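Local coordinates for protein peptidoglycan N-acetylglucosamine deacetylase (Agathobacter rectalis, PDB 5JMU) that probably removes the acetyl group from N-acetylglucosamine of peptidoglycan, hydrolysing a carbon-nitrogen amide bond with a zinc-dependent catalytic domain of the NodB polysaccharide deacetylase family, at residues A[80-83]-A[84-88]; A[90-93]-A[94-98]; A[131-134]-A[135-138]. All coordinates share one frame; numbering follows the deposited sequence. Where two conformers were deposited one is given.

Contact 1 of 3, residues A[80-83]-A[84-88]; sequences HKYN and QIYTS. With ZN (zinc ion), chain C.
Tyr82 and Tyr86 lie side by side across the short helix 82-85 and the residue that ends it, just after the zinc ligand His80 of this NodB-type (carbohydrate esterase family 4) deacetylase domain. His80 completes the Asp-His-His metal site with Asp28 and His76, binding the zinc ion through NE2. The segment illustrates how a single helical turn can be packed closely on one flank and wet on the other. On the close flank, CE2 of Tyr86 comes to 3.7 Å from CD1 of Tyr82, reaching the edge of the Tyr82 ring near its plane. CG1 of Ile85 lies over the centre of one face of the Tyr86 ring, and Met133 and Leu136 of helix 132-142 also touch that ring. Its phenol OH is held by a hydrogen bond with the carbonyl of Pro117. The backbone closes the turn: the Lys81 carbonyl, at the N-cap, takes two N-H groups, with Ile85 N at 2.9 Å from Lys81 O almost in line with the carbonyl bond and Gln84 N arriving from above the carbonyl plane. Tyr86 N bonds to Tyr82 O as the helix ends.

The other flank is solvent-facing. Lys81 and Gln84 run alongside each other as extended chains. In the modelled conformer of Gln84, one of two, Lys81 CD lies 3.3 Å from Gln84 NE2, and a water may join Lys81 NZ to Gln84 OE1. In that conformer the amide planes of Asn83 and Gln84 are 9° apart. Back at the metal, three waters complete the coordination, and one of them, 2.2 Å from the zinc ion, is also hydrogen-bonded to Tyr82 OH, at 2.8 Å from that oxygen.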
loop_
_atom_site.group_PDB
_atom_site.type_symbol
_atom_site.label_atom_id
_atom_site.label_comp_id
_atom_site.label_asym_id
_atom_site.label_seq_id
_atom_site.Cartn_x
_atom_site.Cartn_y
_atom_site.Cartn_z
ATOM N N HIS A 80 -13.532 1.119 -2.594
ATOM C CA HIS A 80 -13.170 0.865 -1.207
ATOM C C HIS A 80 -14.422 0.624 -0.366
ATOM O O HIS A 80 -14.501 1.047 0.794
ATOM C CB HIS A 80 -12.355 2.040 -0.637
ATOM C CG HIS A 80 -11.509 1.678 0.546
ATOM N ND1 HIS A 80 -11.970 1.756 1.848
ATOM C CD2 HIS A 80 -10.216 1.284 0.630
ATOM C CE1 HIS A 80 -11.003 1.402 2.682
ATOM N NE2 HIS A 80 -9.926 1.114 1.970
ATOM N N LYS A 81 -15.411 -0.055 -0.942
ATOM C CA LYS A 81 -16.598 -0.423 -0.196
ATOM C C LYS A 81 -16.578 -1.924 0.043
ATOM O O LYS A 81 -16.763 -2.724 -0.900
ATOM C CB LYS A 81 -17.872 -0.011 -0.936
ATOM C CG LYS A 81 -18.111 1.493 -0.976
ATOM C CD LYS A 81 -19.344 1.794 -1.808
ATOM C CE LYS A 81 -19.432 3.270 -2.175
ATOM N NZ LYS A 81 -20.282 3.465 -3.391
ATOM N N TYR A 82 -16.330 -2.319 1.289
ATOM C CA TYR A 82 -16.194 -3.743 1.610
ATOM C C TYR A 82 -17.462 -4.492 1.219
ATOM O O TYR A 82 -17.392 -5.623 0.718
ATOM C CB TYR A 82 -15.899 -3.977 3.140
ATOM C CG TYR A 82 -14.597 -3.354 3.631
ATOM C CD1 TYR A 82 -13.369 -3.846 3.235
ATOM C CD2 TYR A 82 -14.594 -2.254 4.490
ATOM C CE1 TYR A 82 -12.165 -3.252 3.664
ATOM C CE2 TYR A 82 -13.380 -1.657 4.920
ATOM C CZ TYR A 82 -12.169 -2.167 4.505
ATOM O OH TYR A 82 -10.954 -1.584 4.889
ATOM N N ASN A 83 -18.615 -3.869 1.444
ATOM C CA ASN A 83 -19.886 -4.539 1.224
ATOM C C ASN A 83 -20.269 -4.657 -0.234
ATOM O O ASN A 83 -21.312 -5.226 -0.551
ATOM C CB ASN A 83 -20.989 -3.838 2.032
ATOM C CG ASN A 83 -21.341 -2.491 1.502
ATOM O OD1 ASN A 83 -20.650 -1.922 0.655
ATOM N ND2 ASN A 83 -22.395 -1.916 2.073
ATOM N N GLN A 84 -19.406 -4.137 -1.106
ATOM C CA GLN A 84 -19.590 -4.257 -2.543
ATOM C C GLN A 84 -18.532 -5.201 -3.090
ATOM O O GLN A 84 -18.847 -6.206 -3.729
ATOM C CB GLN A 84 -19.497 -2.898 -3.235
ATOM C CG GLN A 84 -20.549 -1.895 -2.763
ATOM C CD GLN A 84 -20.696 -0.685 -3.674
ATOM O OE1 GLN A 84 -19.926 -0.480 -4.612
ATOM N NE2 GLN A 84 -21.716 0.117 -3.405
ATOM N N ILE A 85 -17.276 -4.900 -2.803
ATOM C CA ILE A 85 -16.218 -5.665 -3.443
ATOM C C ILE A 85 -16.068 -7.090 -2.918
ATOM O O ILE A 85 -15.445 -7.934 -3.595
ATOM C CB ILE A 85 -14.845 -4.921 -3.330
ATOM C CG1 ILE A 85 -14.331 -4.975 -1.866
ATOM C CG2 ILE A 85 -15.024 -3.478 -3.839
ATOM C CD1 ILE A 85 -12.939 -4.312 -1.630
ATOM N N TYR A 86 -16.569 -7.372 -1.713
ATOM C CA TYR A 86 -16.343 -8.708 -1.183
ATOM C C TYR A 86 -17.612 -9.584 -1.232
ATOM O O TYR A 86 -17.692 -10.624 -0.557
ATOM C CB TYR A 86 -15.784 -8.640 0.250
ATOM C CG TYR A 86 -14.316 -8.214 0.319
ATOM C CD1 TYR A 86 -13.371 -8.717 -0.579
ATOM C CD2 TYR A 86 -13.869 -7.325 1.335
ATOM C CE1 TYR A 86 -12.040 -8.337 -0.502
ATOM C CE2 TYR A 86 -12.541 -6.962 1.429
ATOM C CZ TYR A 86 -11.634 -7.502 0.525
ATOM O OH TYR A 86 -10.295 -7.200 0.557
ATOM N N THR A 87 -18.588 -9.193 -2.046
ATOM C CA THR A 87 -19.790 -10.027 -2.158
ATOM C C THR A 87 -19.553 -11.226 -3.119
ATOM O O THR A 87 -20.254 -12.233 -3.037
ATOM C CB THR A 87 -20.977 -9.225 -2.649
ATOM O OG1 THR A 87 -20.636 -8.562 -3.871
ATOM C CG2 THR A 87 -21.366 -8.189 -1.609
ATOM N N SER A 88 -18.599 -11.128 -4.050
ATOM C CA SER A 88 -18.328 -12.245 -4.952
ATOM C C SER A 88 -16.952 -12.007 -5.570
ATOM O O SER A 88 -16.494 -10.873 -5.600
ATOM C CB SER A 88 -19.384 -12.367 -6.053
ATOM O OG SER A 88 -19.324 -11.258 -6.918
HETATM ZN ZN ZN C . -7.944 0.972 2.846
HETATM O O HOH W 1 -19.649 1.784 -5.704
HETATM O O HOH W 2 -8.473 -0.965 3.671
HETATM O O HOH W 3 -6.186 0.803 3.902
HETATM O O HOH W 4 -8.684 1.798 4.644
#

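Contact 2 of 3, residues A[90-93]-A[94-98]; sequences QAFF and DDLEQ
Leu96 reaches back one turn to Phe92 and Phe93, and its side chain can be followed outward atom by atom. CB lies 3.5 Å from Phe92 O, the same carbonyl that accepts the Leu96 N-H in its plane. With chi1 at 177°, CG swings away from the backbone N and carries the branch toward the two rings. From there CD1 makes the contact, 3.7 Å from CE2 of Phe92 and 4.1 Å from CE1 of Phe93, approaching both rings obliquely. The phenylalanines meet each other as well: CD2 of Phe92 stands 3.9 Å above the plane of the Phe93 ring, over its centre.

This i to i+4 and i to i+3 packing belongs to an amphipathic alpha-helix, 89-107, of the NodB homology domain. Its buried side turns Phe92 and Phe93 toward Leu136 of helix 132-142, and Leu96 toward Leu145; Phe93 also has a cation-pi partner in Arg143, the residue that forms a salt bridge with Glu97.

Regular backbone bonds run beneath these side chains, such as Asp95 N to Ala91 O at 3.1 Å. Phe92 O has a second donor, a water that lies over one face of the Phe92 ring, offset toward its rim, and also donates to Asp95 OD2 at 2.7 Å from that oxygen. The buried Asp95 carboxylate is otherwise satisfied by the segment leading to the zinc ligand His80: OD2 accepts from the backbone N of Ala78 and is hydrogen-bonded with Ser77 OG, while OD1 accepts from Ser79 N.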
loop_
_atom_site.group_PDB
_atom_site.type_symbol
_atom_site.label_atom_id
_atom_site.label_comp_id
_atom_site.label_asym_id
_atom_site.label_seq_id
_atom_site.Cartn_x
_atom_site.Cartn_y
_atom_site.Cartn_z
ATOM N N GLN A 90 -16.431 -12.060 -8.699
ATOM C CA GLN A 90 -16.726 -11.230 -9.851
ATOM C C GLN A 90 -16.799 -9.737 -9.478
ATOM O O GLN A 90 -16.251 -8.889 -10.192
ATOM C CB GLN A 90 -18.016 -11.736 -10.505
ATOM C CG GLN A 90 -17.866 -13.143 -11.174
ATOM C CD GLN A 90 -17.899 -14.355 -10.180
ATOM O OE1 GLN A 90 -18.271 -14.227 -8.978
ATOM N NE2 GLN A 90 -17.526 -15.542 -10.702
ATOM N N ALA A 91 -17.468 -9.429 -8.362
ATOM C CA ALA A 91 -17.550 -8.040 -7.900
ATOM C C ALA A 91 -16.181 -7.497 -7.519
ATOM O O ALA A 91 -15.853 -6.345 -7.807
ATOM C CB ALA A 91 -18.513 -7.965 -6.704
ATOM N N PHE A 92 -15.351 -8.321 -6.883
ATOM C CA PHE A 92 -14.020 -7.884 -6.506
ATOM C C PHE A 92 -13.230 -7.496 -7.737
ATOM O O PHE A 92 -12.615 -6.423 -7.756
ATOM C CB PHE A 92 -13.286 -8.982 -5.738
ATOM C CG PHE A 92 -11.895 -8.577 -5.371
ATOM C CD1 PHE A 92 -11.711 -7.773 -4.268
ATOM C CD2 PHE A 92 -10.822 -8.944 -6.173
ATOM C CE1 PHE A 92 -10.430 -7.338 -3.917
ATOM C CE2 PHE A 92 -9.517 -8.513 -5.850
ATOM C CZ PHE A 92 -9.338 -7.736 -4.726
ATOM N N PHE A 93 -13.244 -8.360 -8.756
ATOM C CA PHE A 93 -12.407 -8.075 -9.928
ATOM C C PHE A 93 -13.022 -6.984 -10.779
ATOM O O PHE A 93 -12.269 -6.238 -11.401
ATOM C CB PHE A 93 -12.133 -9.349 -10.749
ATOM C CG PHE A 93 -11.075 -10.198 -10.112
ATOM C CD1 PHE A 93 -9.774 -9.724 -10.016
ATOM C CD2 PHE A 93 -11.396 -11.417 -9.505
ATOM C CE1 PHE A 93 -8.771 -10.488 -9.381
ATOM C CE2 PHE A 93 -10.409 -12.183 -8.884
ATOM C CZ PHE A 93 -9.111 -11.718 -8.815
ATOM N N ASP A 94 -14.352 -6.838 -10.802
ATOM C CA ASP A 94 -14.901 -5.668 -11.492
ATOM C C ASP A 94 -14.350 -4.380 -10.878
ATOM O O ASP A 94 -13.922 -3.460 -11.594
ATOM C CB ASP A 94 -16.425 -5.650 -11.434
ATOM C CG ASP A 94 -17.090 -6.634 -12.420
ATOM O OD1 ASP A 94 -16.429 -7.194 -13.302
ATOM O OD2 ASP A 94 -18.307 -6.826 -12.275
ATOM N N ASP A 95 -14.340 -4.313 -9.557
ATOM C CA ASP A 95 -13.761 -3.147 -8.898
ATOM C C ASP A 95 -12.256 -3.006 -9.106
ATOM O O ASP A 95 -11.771 -1.894 -9.366
ATOM C CB ASP A 95 -14.099 -3.218 -7.403
ATOM C CG ASP A 95 -13.539 -2.033 -6.625
ATOM O OD1 ASP A 95 -14.263 -1.015 -6.514
ATOM O OD2 ASP A 95 -12.406 -2.184 -6.107
ATOM N N LEU A 96 -11.515 -4.107 -9.038
ATOM C CA LEU A 96 -10.063 -4.050 -9.215
ATOM C C LEU A 96 -9.753 -3.533 -10.627
ATOM O O LEU A 96 -8.883 -2.653 -10.808
ATOM C CB LEU A 96 -9.452 -5.450 -8.974
ATOM C CG LEU A 96 -7.944 -5.572 -9.192
ATOM C CD1 LEU A 96 -7.444 -6.712 -8.316
ATOM C CD2 LEU A 96 -7.582 -5.926 -10.636
ATOM N N GLU A 97 -10.492 -4.054 -11.606
ATOM C CA GLU A 97 -10.280 -3.629 -12.998
ATOM C C GLU A 97 -10.633 -2.176 -13.237
ATOM O O GLU A 97 -9.966 -1.488 -14.031
ATOM C CB GLU A 97 -11.077 -4.539 -13.946
ATOM C CG GLU A 97 -10.495 -5.948 -13.997
ATOM C CD GLU A 97 -11.366 -6.872 -14.853
ATOM O OE1 GLU A 97 -12.337 -6.363 -15.494
ATOM O OE2 GLU A 97 -11.091 -8.100 -14.862
ATOM N N GLN A 98 -11.684 -1.689 -12.581
ATOM C CA GLN A 98 -11.999 -0.251 -12.694
ATOM C C GLN A 98 -10.818 0.589 -12.187
ATOM O O GLN A 98 -10.431 1.617 -12.802
ATOM C CB GLN A 98 -13.263 0.058 -11.900
ATOM C CG GLN A 98 -14.507 -0.402 -12.677
ATOM C CD GLN A 98 -15.729 -0.512 -11.787
ATOM O OE1 GLN A 98 -16.562 -1.412 -11.956
ATOM N NE2 GLN A 98 -15.835 0.397 -10.822
HETATM O O HOH W 5 -11.549 -4.751 -5.635
#

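Contact 3 of 3, residues A[131-134]-A[135-138]; sequences GIMT and QLVN
A chi1 of -162° sends CG1 of Ile132 away from its own backbone N, and a chi1 of -69° in Leu136 sets CG beside its N, bringing the two branches together one turn apart at the start of the alpha-helix 132-142 in the NodB homology domain. CG1 of Ile132 then lies 3.8 Å from CD1 of Leu136, the chains crossing at a slant. Selenomethionine Met133, bent at chi2 and chi3, folds its SE to 4.1 Å from the same Leu136 CD1. Leu136 also meets Phe92 and Phe93 of helix 89-107.

Gly131 is the N-cap residue, and its positive phi of 90° suits glycine. Its carbonyl takes the long first helical bond from Gln135 N, 3.3 Å from Gly131 O, and a water that joins it to the bent side chain of Gln135 at NE2. Thr134 OG1 is hydrogen-bonded to the terminal carboxylate of Asn226, which ties the end of the chain to this turn. On the exposed side, in the conformer modelled here, the Asn138 side chain folds back on the helix, its ND2 donating to Thr134 O at 2.8 Å, nearly straight down the carbonyl bond.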
loop_
_atom_site.group_PDB
_atom_site.type_symbol
_atom_site.label_atom_id
_atom_site.label_comp_id
_atom_site.label_asym_id
_atom_site.label_seq_id
_atom_site.Cartn_x
_atom_site.Cartn_y
_atom_site.Cartn_z
ATOM N N GLY A 131 -15.146 -17.474 2.672
ATOM C CA GLY A 131 -14.186 -18.165 1.827
ATOM C C GLY A 131 -13.610 -17.309 0.712
ATOM O O GLY A 131 -12.679 -17.763 0.005
ATOM N N ILE A 132 -14.113 -16.089 0.527
ATOM C CA ILE A 132 -13.653 -15.331 -0.630
ATOM C C ILE A 132 -12.158 -14.985 -0.625
ATOM O O ILE A 132 -11.552 -14.916 -1.697
ATOM C CB ILE A 132 -14.521 -14.060 -0.826
ATOM C CG1 ILE A 132 -14.367 -13.504 -2.262
ATOM C CG2 ILE A 132 -14.275 -12.980 0.302
ATOM C CD1 ILE A 132 -15.296 -12.297 -2.554
HETATM N N MSE A 133 -11.541 -14.761 0.535
HETATM C CA MSE A 133 -10.135 -14.402 0.476
HETATM C C MSE A 133 -9.257 -15.579 0.080
HETATM O O MSE A 133 -8.233 -15.399 -0.579
HETATM C CB MSE A 133 -9.640 -13.823 1.837
HETATM C CG MSE A 133 -10.437 -12.617 2.288
HETATM SE SE MSE A 133 -10.622 -11.199 0.976
HETATM C CE MSE A 133 -8.899 -11.005 0.665
ATOM N N THR A 134 -9.619 -16.781 0.511
ATOM C CA THR A 134 -8.860 -17.954 0.056
ATOM C C THR A 134 -8.937 -18.063 -1.470
ATOM O O THR A 134 -7.940 -18.407 -2.139
ATOM C CB THR A 134 -9.416 -19.223 0.720
ATOM O OG1 THR A 134 -9.011 -19.234 2.114
ATOM C CG2 THR A 134 -8.903 -20.504 0.014
ATOM N N GLN A 135 -10.115 -17.797 -2.026
ATOM C CA GLN A 135 -10.205 -17.806 -3.498
ATOM C C GLN A 135 -9.423 -16.642 -4.101
ATOM O O GLN A 135 -8.687 -16.832 -5.071
ATOM C CB GLN A 135 -11.654 -17.713 -3.978
ATOM C CG GLN A 135 -12.527 -18.935 -3.532
ATOM C CD GLN A 135 -11.925 -20.284 -3.931
ATOM O OE1 GLN A 135 -11.439 -20.445 -5.066
ATOM N NE2 GLN A 135 -11.939 -21.254 -3.020
ATOM N N LEU A 136 -9.613 -15.440 -3.576
ATOM C CA LEU A 136 -8.967 -14.298 -4.224
ATOM C C LEU A 136 -7.432 -14.292 -4.205
ATOM O O LEU A 136 -6.823 -13.800 -5.170
ATOM C CB LEU A 136 -9.451 -12.974 -3.587
ATOM C CG LEU A 136 -10.921 -12.638 -3.879
ATOM C CD1 LEU A 136 -11.311 -11.347 -3.091
ATOM C CD2 LEU A 136 -11.157 -12.470 -5.419
ATOM N N VAL A 137 -6.771 -14.805 -3.166
ATOM C CA VAL A 137 -5.299 -14.801 -3.213
ATOM C C VAL A 137 -4.876 -15.723 -4.352
ATOM O O VAL A 137 -3.886 -15.441 -5.032
ATOM C CB VAL A 137 -4.625 -15.186 -1.882
ATOM C CG1 VAL A 137 -4.928 -14.099 -0.828
ATOM C CG2 VAL A 137 -5.012 -16.597 -1.386
ATOM N N ASN A 138 -5.644 -16.772 -4.590
ATOM C CA ASN A 138 -5.319 -17.626 -5.721
ATOM C C ASN A 138 -5.690 -16.972 -7.065
ATOM O O ASN A 138 -4.897 -17.037 -8.022
ATOM C CB ASN A 138 -5.984 -18.995 -5.501
ATOM C CG ASN A 138 -5.267 -19.813 -4.392
ATOM O OD1 ASN A 138 -4.169 -20.321 -4.639
ATOM N ND2 ASN A 138 -5.870 -19.928 -3.173
HETATM O O HOH W 6 -12.779 -20.523 -0.371
#

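Overall arrangement
All three contacts are local, each along or at the ends of one helix, yet they meet around shared apolar residues. Tyr86 of contact 1 reaches Phe92 of contact 2 and the Met133 SE and Leu136 of contact 3, while Leu136 CD2 lies 3.6 Å from Phe93 CE2. Each contact is thus part core and part surface. Contacts 1 and 2 lie on successive helices, and Ile85 packs against Asp95 between them. Their chemistry follows their place: contact 1 carries a zinc ligand, contact 2 has a buried carboxylate holding the backbone just before that ligand, and contact 3 lies farther from the zinc, with the Gln135 side chain about 4 Å from a bound magnesium ion (nearest atoms).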